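Local coordinates for protein glycosyl transferase family 9 (Veillonella parvula, PDB 3TOV) that probably transfers a sugar, such as a heptose, from a nucleotide-activated donor to an acceptor, at residues A[185-191]-A[261-267]. Residues are numbered along the deposited sequence; the frame is centred on the assembly and turned at random.
Sequences DILIGFN and RCNLLIT
Gly189 and Ile266 sit at the centre of a parallel pairing between strands 187-191 and 264-267, whose axes approach to 4.6 Å at 22°. Three backbone bonds run along the regular part of the ladder: Gly189 N to Leu264 O (2.7 Å, nearly straight at 172°), Ile266 N to Gly189 O, and Asn191 N to Ile266 O. These are the two middle strands of the C-terminal sheet, with the Rossmann order 3-2-1-4-5-6; two such domains make up the GT-B fold.

Ahead of the regular ladder, side chains add to the backbone bonding. Asn263 OD1 accepts from Leu187 N (3.1 Å), with the donor well above the amide's carbonyl plane, while the backbone bond Asn263 N to Leu187 O lies alongside. Arg261, bent at chi2 (46°), brings NH1 (3.0 Å) and NH2 (3.3 Å) end-on to the single atom Asp185 O, which lies in the guanidinium plane. Cutting Arg261 back to alanine removes both donors and would probably leave the approach to the first strand less firmly tied.

On one face, Ile188 CD1, against its own strand's Phe190 ring, also reaches across to Ile266 CG1 (3.8 Å), and Ile266 CD1 meets Phe190 CE1 obliquely; helix 203-216 packs on Phe190 and Ile266. Asn191 ND2 makes only a weak bond to Thr267 OG1, its stronger partner being Ser270 OG. The chemistry thus changes along the pair, from a polar clasp at the partly exposed start to backbone bonds with apolar packing on the Phe190-Ile266 face and a polar Asn191-Thr267 end on the other.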
# COMPACT_ATOMS: atom_id res chain seq x y z
N ASP A 185 10.74 23.88 4.40
CA ASP A 185 11.08 22.98 5.50
C ASP A 185 11.27 21.53 5.05
O ASP A 185 10.63 21.08 4.10
CB ASP A 185 10.01 23.04 6.60
CG ASP A 185 10.14 24.27 7.49
OD1 ASP A 185 9.09 24.81 7.91
OD2 ASP A 185 11.28 24.69 7.79
N ILE A 186 12.15 20.82 5.73
CA ILE A 186 12.34 19.39 5.52
C ILE A 186 11.46 18.60 6.49
O ILE A 186 11.76 18.49 7.67
CB ILE A 186 13.83 18.94 5.64
CG1 ILE A 186 14.57 19.16 4.32
CG2 ILE A 186 13.92 17.45 5.99
CD1 ILE A 186 14.78 20.61 3.97
N LEU A 187 10.37 18.07 5.96
CA LEU A 187 9.42 17.33 6.76
C LEU A 187 9.76 15.85 6.81
O LEU A 187 9.88 15.20 5.77
CB LEU A 187 8.04 17.49 6.16
CG LEU A 187 6.93 16.86 6.99
CD1 LEU A 187 6.95 17.48 8.38
CD2 LEU A 187 5.60 17.06 6.29
N ILE A 188 9.92 15.31 8.01
CA ILE A 188 10.05 13.86 8.16
C ILE A 188 8.85 13.32 8.95
O ILE A 188 8.58 13.77 10.07
CB ILE A 188 11.44 13.38 8.75
CG1 ILE A 188 11.24 12.47 9.95
CG2 ILE A 188 12.41 14.54 9.07
CD1 ILE A 188 10.74 11.12 9.56
N GLY A 189 8.13 12.38 8.36
CA GLY A 189 6.90 11.88 8.94
C GLY A 189 6.96 10.47 9.47
O GLY A 189 7.77 9.67 9.03
N PHE A 190 6.09 10.19 10.44
CA PHE A 190 6.03 8.90 11.10
C PHE A 190 4.64 8.29 10.98
O PHE A 190 3.63 8.94 11.24
CB PHE A 190 6.31 9.06 12.59
CG PHE A 190 7.62 9.70 12.88
CD1 PHE A 190 8.69 8.94 13.33
CD2 PHE A 190 7.80 11.06 12.70
CE1 PHE A 190 9.90 9.53 13.60
CE2 PHE A 190 9.01 11.66 12.97
CZ PHE A 190 10.06 10.89 13.42
N ASN A 191 4.61 7.02 10.61
CA ASN A 191 3.40 6.23 10.68
C ASN A 191 3.75 5.04 11.56
O ASN A 191 4.33 4.06 11.10
CB ASN A 191 2.96 5.80 9.27
CG ASN A 191 1.99 4.61 9.29
OD1 ASN A 191 1.01 4.58 10.03
ND2 ASN A 191 2.28 3.62 8.45
N ARG A 261 4.05 15.29 0.72
CA ARG A 261 4.82 16.44 1.20
C ARG A 261 6.01 16.01 2.05
O ARG A 261 6.89 16.82 2.37
CB ARG A 261 3.91 17.41 1.97
CG ARG A 261 4.63 18.62 2.57
CD ARG A 261 5.57 19.26 1.57
NE ARG A 261 6.20 20.50 2.05
CZ ARG A 261 7.41 20.56 2.60
NH1 ARG A 261 7.90 21.74 2.99
NH2 ARG A 261 8.14 19.46 2.77
N CYS A 262 6.06 14.74 2.42
CA CYS A 262 7.13 14.27 3.28
C CYS A 262 8.43 14.00 2.54
O CYS A 262 8.45 13.28 1.54
CB CYS A 262 6.71 13.01 4.02
SG CYS A 262 5.53 13.34 5.29
N ASN A 263 9.52 14.57 3.07
CA ASN A 263 10.88 14.26 2.63
C ASN A 263 11.33 12.89 3.13
O ASN A 263 12.34 12.37 2.68
CB ASN A 263 11.86 15.30 3.15
CG ASN A 263 11.50 16.70 2.72
OD1 ASN A 263 10.41 17.19 3.00
ND2 ASN A 263 12.43 17.37 2.06
N LEU A 264 10.58 12.31 4.07
CA LEU A 264 10.88 11.00 4.63
C LEU A 264 9.74 10.41 5.47
O LEU A 264 8.97 11.13 6.09
CB LEU A 264 12.15 11.05 5.49
CG LEU A 264 12.63 9.69 6.01
CD1 LEU A 264 13.28 8.87 4.90
CD2 LEU A 264 13.59 9.88 7.16
N LEU A 265 9.67 9.09 5.50
CA LEU A 265 8.69 8.40 6.29
C LEU A 265 9.33 7.20 7.03
O LEU A 265 9.92 6.31 6.43
CB LEU A 265 7.56 7.94 5.39
CG LEU A 265 6.58 6.98 6.06
CD1 LEU A 265 6.08 7.57 7.36
CD2 LEU A 265 5.42 6.63 5.12
N ILE A 266 9.23 7.22 8.35
CA ILE A 266 9.65 6.10 9.18
C ILE A 266 8.39 5.33 9.57
O ILE A 266 7.38 5.95 9.94
CB ILE A 266 10.33 6.61 10.45
CG1 ILE A 266 11.53 7.46 10.06
CG2 ILE A 266 10.71 5.47 11.35
CD1 ILE A 266 12.31 7.96 11.25
N THR A 267 8.41 4.01 9.48
CA THR A 267 7.15 3.27 9.58
C THR A 267 7.30 1.79 9.79
O THR A 267 8.34 1.22 9.50
CB THR A 267 6.26 3.48 8.32
OG1 THR A 267 5.38 2.37 8.17
CG2 THR A 267 7.10 3.57 7.06